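Local coordinates for cyclic nucleotide-binding protein (Ruegeria pomeroyi, PDB 3FX3), which probably acts as a DNA-binding transcription factor of the Crp type, pairing a cyclic nucleotide-binding domain with a helix-turn-helix domain, at residues Leu221-Asp224 with Tyr225-Asp229; Thr134-Gly137 with His138-Ser141. All coordinates share one frame; numbering follows the deposited sequence.

Contact 1 of 2, residues Leu221-Asp224 with Tyr225-Asp229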
ATOM      1  N   LEU B 221     -15.909 -22.568   0.627  1.00 43.77           N
ATOM      2  CA  LEU B 221     -15.241 -23.387  -0.382  1.00 43.85           C
ATOM      3  C   LEU B 221     -14.248 -22.567  -1.232  1.00 43.80           C
ATOM      4  O   LEU B 221     -13.144 -23.028  -1.526  1.00 43.75           O
ATOM      5  CB  LEU B 221     -16.280 -24.043  -1.276  1.00 43.74           C
ATOM      6  CG  LEU B 221     -15.800 -25.105  -2.267  1.00 44.72           C
ATOM      7  CD1 LEU B 221     -15.545 -26.445  -1.568  1.00 45.04           C
ATOM      8  CD2 LEU B 221     -16.836 -25.276  -3.373  1.00 44.51           C
ATOM      9  N   LEU B 222     -14.628 -21.346  -1.606  1.00 43.82           N
ATOM     10  CA  LEU B 222     -13.752 -20.526  -2.447  1.00 43.65           C
ATOM     11  C   LEU B 222     -12.534 -20.070  -1.657  1.00 43.79           C
ATOM     12  O   LEU B 222     -11.402 -20.157  -2.145  1.00 43.38           O
ATOM     13  CB  LEU B 222     -14.502 -19.333  -3.059  1.00 43.33           C
ATOM     14  CG  LEU B 222     -13.714 -18.477  -4.071  1.00 42.69           C
ATOM     15  CD1 LEU B 222     -13.067 -19.327  -5.159  1.00 40.85           C
ATOM     16  CD2 LEU B 222     -14.618 -17.417  -4.701  1.00 42.05           C
ATOM     17  N   ARG B 223     -12.764 -19.603  -0.431  1.00 44.56           N
ATOM     18  CA  ARG B 223     -11.662 -19.260   0.487  1.00 45.50           C
ATOM     19  C   ARG B 223     -10.701 -20.428   0.735  1.00 45.04           C
ATOM     20  O   ARG B 223      -9.504 -20.224   0.904  1.00 44.25           O
ATOM     21  CB  ARG B 223     -12.192 -18.753   1.828  1.00 46.08           C
ATOM     22  CG  ARG B 223     -11.096 -18.161   2.717  1.00 49.14           C
ATOM     23  CD  ARG B 223     -11.655 -17.323   3.868  1.00 53.49           C
ATOM     24  NE  ARG B 223     -12.683 -16.371   3.431  1.00 58.16           N
ATOM     25  CZ  ARG B 223     -12.461 -15.202   2.807  1.00 61.96           C
ATOM     26  NH1 ARG B 223     -11.217 -14.786   2.520  1.00 62.56           N
ATOM     27  NH2 ARG B 223     -13.506 -14.428   2.468  1.00 62.61           N
ATOM     28  N   ASP B 224     -11.223 -21.648   0.757  1.00 45.56           N
ATOM     29  CA  ASP B 224     -10.359 -22.803   0.913  1.00 46.06           C
ATOM     30  C   ASP B 224      -9.430 -22.918  -0.279  1.00 46.00           C
ATOM     31  O   ASP B 224      -8.221 -23.101  -0.110  1.00 45.67           O
ATOM     32  CB  ASP B 224     -11.148 -24.100   1.072  1.00 46.53           C
ATOM     33  CG  ASP B 224     -10.298 -25.208   1.639  1.00 47.62           C
ATOM     34  OD1 ASP B 224      -9.785 -25.025   2.769  1.00 50.05           O
ATOM     35  OD2 ASP B 224     -10.114 -26.233   0.956  1.00 49.26           O
ATOM     36  N   TYR B 225     -10.002 -22.804  -1.477  1.00 46.02           N
ATOM     37  CA  TYR B 225      -9.216 -22.794  -2.701  1.00 46.09           C
ATOM     38  C   TYR B 225      -8.116 -21.744  -2.611  1.00 46.33           C
ATOM     39  O   TYR B 225      -6.952 -22.034  -2.865  1.00 45.73           O
ATOM     40  CB  TYR B 225     -10.095 -22.513  -3.933  1.00 46.42           C
ATOM     41  CG  TYR B 225      -9.355 -22.753  -5.228  1.00 45.37           C
ATOM     42  CD1 TYR B 225      -8.549 -21.776  -5.794  1.00 43.60           C
ATOM     43  CD2 TYR B 225      -9.417 -23.977  -5.850  1.00 45.49           C
ATOM     44  CE1 TYR B 225      -7.843 -22.010  -6.968  1.00 43.67           C
ATOM     45  CE2 TYR B 225      -8.728 -24.224  -7.029  1.00 45.96           C
ATOM     46  CZ  TYR B 225      -7.941 -23.241  -7.583  1.00 45.22           C
ATOM     47  OH  TYR B 225      -7.268 -23.519  -8.749  1.00 45.14           O
ATOM     48  N   ALA B 226      -8.493 -20.525  -2.240  1.00 47.19           N
ATOM     49  CA  ALA B 226      -7.552 -19.403  -2.190  1.00 48.18           C
ATOM     50  C   ALA B 226      -6.402 -19.647  -1.209  1.00 49.32           C
ATOM     51  O   ALA B 226      -5.240 -19.366  -1.524  1.00 48.98           O
ATOM     52  CB  ALA B 226      -8.279 -18.109  -1.817  1.00 47.77           C
ATOM     53  N   GLU B 227      -6.750 -20.157  -0.024  1.00 50.89           N
ATOM     54  CA  GLU B 227      -5.785 -20.382   1.066  1.00 52.21           C
ATOM     55  C   GLU B 227      -4.999 -21.671   0.962  1.00 52.95           C
ATOM     56  O   GLU B 227      -3.958 -21.783   1.609  1.00 52.85           O
ATOM     57  CB  GLU B 227      -6.484 -20.355   2.423  1.00 52.47           C
ATOM     58  CG  GLU B 227      -6.811 -18.955   2.887  1.00 54.23           C
ATOM     59  CD  GLU B 227      -7.795 -18.919   4.039  1.00 56.84           C
ATOM     60  OE1 GLU B 227      -8.093 -19.988   4.633  1.00 57.94           O
ATOM     61  OE2 GLU B 227      -8.274 -17.802   4.344  1.00 59.33           O
ATOM     62  N   SER B 228      -5.485 -22.639   0.179  1.00 53.89           N
ATOM     63  CA  SER B 228      -4.798 -23.933   0.048  1.00 54.85           C
ATOM     64  C   SER B 228      -3.367 -23.747  -0.457  1.00 56.23           C
ATOM     65  O   SER B 228      -3.075 -22.773  -1.158  1.00 55.97           O
ATOM     66  CB  SER B 228      -5.560 -24.884  -0.883  1.00 54.71           C
ATOM     67  OG  SER B 228      -5.395 -24.522  -2.244  1.00 53.94           O
ATOM     68  N   ASP B 229      -2.481 -24.674  -0.083  1.00 58.10           N
ATOM     69  CA  ASP B 229      -1.071 -24.611  -0.475  1.00 59.51           C
ATOM     70  C   ASP B 229      -0.977 -24.598  -2.004  1.00 60.72           C
ATOM     71  O   ASP B 229      -1.400 -25.576  -2.650  1.00 60.87           O
ATOM     72  CB  ASP B 229      -0.291 -25.800   0.084  1.00 59.80           C
ATOM     73  CG  ASP B 229       1.140 -25.847  -0.423  1.00 60.51           C
ATOM     74  OD1 ASP B 229       1.838 -24.820  -0.332  1.00 60.99           O
ATOM     75  OD2 ASP B 229       1.563 -26.910  -0.921  1.00 62.55           O
TER
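R223 and E227 meet one helical turn apart, CG of R223 anti to its backbone N (chi1 -170°) and CG of E227 anti to its carbonyl carbon (chi1 -77°), the glutamate chain beyond running out extended. The two side chains then cross at a slant, and OE2 of E227 touches the aliphatic part of R223, 3.3 Å from its CG and 3.4 Å from its CD. A bend at chi3 turns the guanidinium elsewhere, leaving NH1 of R223 4.6 Å from OE2 of E227, too far for a salt bridge, with the planes of the two groups 48° apart. The attraction is therefore probably a loose electrostatic one. With an alanine here the CG and CD that OE2 touches are gone, and the E227 carboxylate would probably be left freer to turn and without its nearby positive charge. Beneath these side chains the backbone is regular alpha-helix, A226 N bonding to L222 O at 2.9 Å and E227 N to R223 O at the same length.

This helix, 219-227, follows the last strand of the Crp-like helix-turn-helix domain and packs on helix 154-165, where L222 touches A159 and R223 touches L163. It ends at S228, the first residue to leave helical angles. There S228 N reaches D224 O at 2.8 Å, while S228 OG turns back to donate to Y225 O at 3.0 Å, approaching tilted from the carbonyl plane. Q156 also donates to Y225 O, so two side chains grip this carbonyl near the helix end. On the flank, W234 takes D224 OD2 as its hydrogen-bond acceptor and meets the Y225 ring edge-to-face.

Contact 2 of 2, residues Thr134-Gly137 with His138-Ser141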
ATOM      1  N   THR B 134      -3.180   8.114   9.851  1.00 24.33           N
ATOM      2  CA  THR B 134      -3.811   6.888   9.382  1.00 24.02           C
ATOM      3  C   THR B 134      -3.247   6.432   8.028  1.00 24.63           C
ATOM      4  O   THR B 134      -2.940   5.250   7.859  1.00 24.85           O
ATOM      5  CB  THR B 134      -5.332   7.053   9.335  1.00 24.44           C
ATOM      6  OG1 THR B 134      -5.794   7.253  10.672  1.00 21.91           O
ATOM      7  CG2 THR B 134      -6.073   5.763   8.660  1.00 23.45           C
ATOM      8  N   THR B 135      -3.073   7.370   7.087  1.00 24.67           N
ATOM      9  CA  THR B 135      -2.616   7.027   5.791  1.00 24.44           C
ATOM     10  C   THR B 135      -1.153   6.611   5.851  1.00 24.30           C
ATOM     11  O   THR B 135      -0.757   5.692   5.135  1.00 24.35           O
ATOM     12  CB  THR B 135      -2.879   8.137   4.716  1.00 26.05           C
ATOM     13  OG1 THR B 135      -2.182   9.332   5.046  1.00 27.91           O
ATOM     14  CG2 THR B 135      -4.360   8.469   4.596  1.00 27.71           C
ATOM     15  N   PHE B 136      -0.350   7.212   6.726  1.00 23.56           N
ATOM     16  CA  PHE B 136       1.032   6.725   6.892  1.00 24.12           C
ATOM     17  C   PHE B 136       1.066   5.291   7.390  1.00 24.02           C
ATOM     18  O   PHE B 136       1.858   4.474   6.917  1.00 23.28           O
ATOM     19  CB  PHE B 136       1.865   7.616   7.818  1.00 23.82           C
ATOM     20  CG  PHE B 136       2.564   8.777   7.106  1.00 26.95           C
ATOM     21  CD1 PHE B 136       3.454   8.549   6.053  1.00 30.16           C
ATOM     22  CD2 PHE B 136       2.379  10.076   7.523  1.00 26.96           C
ATOM     23  CE1 PHE B 136       4.125   9.627   5.424  1.00 31.41           C
ATOM     24  CE2 PHE B 136       3.064  11.154   6.914  1.00 29.97           C
ATOM     25  CZ  PHE B 136       3.897  10.939   5.856  1.00 28.32           C
ATOM     26  N   GLY B 137       0.205   4.962   8.342  1.00 24.27           N
ATOM     27  CA  GLY B 137       0.268   3.613   8.917  1.00 24.71           C
ATOM     28  C   GLY B 137      -0.144   2.621   7.827  1.00 24.94           C
ATOM     29  O   GLY B 137       0.442   1.542   7.666  1.00 25.84           O
ATOM     30  N   HIS B 138      -1.122   3.023   7.046  1.00 25.01           N
ATOM     31  CA  HIS B 138      -1.597   2.218   5.939  1.00 26.43           C
ATOM     32  C   HIS B 138      -0.522   2.067   4.847  1.00 25.91           C
ATOM     33  O   HIS B 138      -0.286   0.965   4.360  1.00 25.34           O
ATOM     34  CB  HIS B 138      -2.934   2.812   5.420  1.00 27.22           C
ATOM     35  CG  HIS B 138      -3.700   1.915   4.498  1.00 31.74           C
ATOM     36  ND1 HIS B 138      -4.828   2.338   3.822  1.00 36.63           N
ATOM     37  CD2 HIS B 138      -3.485   0.635   4.099  1.00 34.91           C
ATOM     38  CE1 HIS B 138      -5.293   1.347   3.077  1.00 35.32           C
ATOM     39  NE2 HIS B 138      -4.497   0.307   3.225  1.00 34.62           N
ATOM     40  N   LEU B 139       0.182   3.137   4.499  1.00 25.79           N
ATOM     41  CA  LEU B 139       1.279   3.009   3.523  1.00 25.29           C
ATOM     42  C   LEU B 139       2.316   2.029   3.982  1.00 24.95           C
ATOM     43  O   LEU B 139       2.741   1.148   3.215  1.00 24.46           O
ATOM     44  CB  LEU B 139       1.966   4.335   3.264  1.00 26.07           C
ATOM     45  CG  LEU B 139       1.328   5.221   2.232  1.00 29.15           C
ATOM     46  CD1 LEU B 139       1.848   6.662   2.342  1.00 31.03           C
ATOM     47  CD2 LEU B 139       1.502   4.657   0.822  1.00 28.11           C
ATOM     48  N   HIS B 140       2.712   2.135   5.257  1.00 24.46           N
ATOM     49  CA  HIS B 140       3.675   1.189   5.799  1.00 24.23           C
ATOM     50  C   HIS B 140       3.202  -0.239   5.714  1.00 23.80           C
ATOM     51  O   HIS B 140       3.988  -1.159   5.463  1.00 21.90           O
ATOM     52  CB  HIS B 140       4.010   1.453   7.277  1.00 24.34           C
ATOM     53  CG  HIS B 140       5.113   2.418   7.442  1.00 27.23           C
ATOM     54  ND1 HIS B 140       6.420   2.077   7.192  1.00 30.52           N
ATOM     55  CD2 HIS B 140       5.113   3.732   7.763  1.00 28.78           C
ATOM     56  CE1 HIS B 140       7.185   3.135   7.383  1.00 29.62           C
ATOM     57  NE2 HIS B 140       6.418   4.150   7.736  1.00 30.31           N
ATOM     58  N   SER B 141       1.935  -0.429   6.001  1.00 23.55           N
ATOM     59  CA  SER B 141       1.402  -1.782   5.962  1.00 25.37           C
ATOM     60  C   SER B 141       1.434  -2.345   4.512  1.00 23.96           C
ATOM     61  O   SER B 141       1.810  -3.487   4.275  1.00 23.02           O
ATOM     62  CB  SER B 141      -0.001  -1.781   6.596  1.00 25.94           C
ATOM     63  OG  SER B 141      -0.708  -2.903   6.224  1.00 32.80           O
TER
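H138 begins the second turn by donating its backbone N to T134 O at 3.0 Å, and its CB rests 3.4 Å from the same T134 O. With CG anti to the backbone N (chi1 -166°), the imidazole leaves the preceding turn and touches L17 and R20 of helix 17-20.

L139 comes next. Its N bonds to T135 O at 2.8 Å, and its CB and CG both lie 3.6 Å from that T135 O, the hydrocarbon lying close beside the hydrogen-bonded carbonyl. Its CD1 approaches CD1 of F136 obliquely at 4.5 Å, an apolar contact of modest closeness between two buried residues.

H140 gives the straightest bond of the series, N to F136 O, with an N-H...O angle of 171°. The same carbonyl oxygen sits at the edge of the imidazole, near its plane, with CD2 of H140 3.4 Å from F136 O. NE2 is used farther out, hydrogen-bonding to E88 of the second subunit, and a phosphate ion, probably from the crystallisation liquor, lies close by. The neighbouring carboxylate would probably favour a protonated ring.

S141 closes the run, its N donating to G137 O, a bond bent to 150°. Its CB lies close to the same oxygen.

All four bonds belong to the long helix 125-147, which as in Crp relatives links the nucleotide-binding and DNA-binding domains and pairs with its mate in the dimer. T135 OG1 meets T135 OG1 of the second subunit in a hydrogen bond, L139 packs on L142 of that subunit, and H138 on its L139. T134 OG1 bonds to R93 of the second subunit, at the end of its helix 88-93, while H140 touches S85 on its strand 84-86; within its own chain, helix 17-20 lies against H138.

Each contact joins successive turns within one helix, a different helix in each case, and contact 1 runs past the helix end; neither is wholly core or wholly surface. Contact 2 sits in the middle of the long dimer helix, and much of its packing and polar bonding is with the other subunit. Contact 1 lies at the end of helix 219-227 in the DNA-binding part, is touched by no other chain of the assembly, and packs its buried L222 and A226 on helix 154-165 of its own chain. The chemistry follows: charged side chains and a helix end where a serine hydroxyl bonds a backbone carbonyl in contact 1, histidines, threonines and apolar groups in contact 2. Their centres stand about 28 Å apart and their nearest atoms about 16 Å.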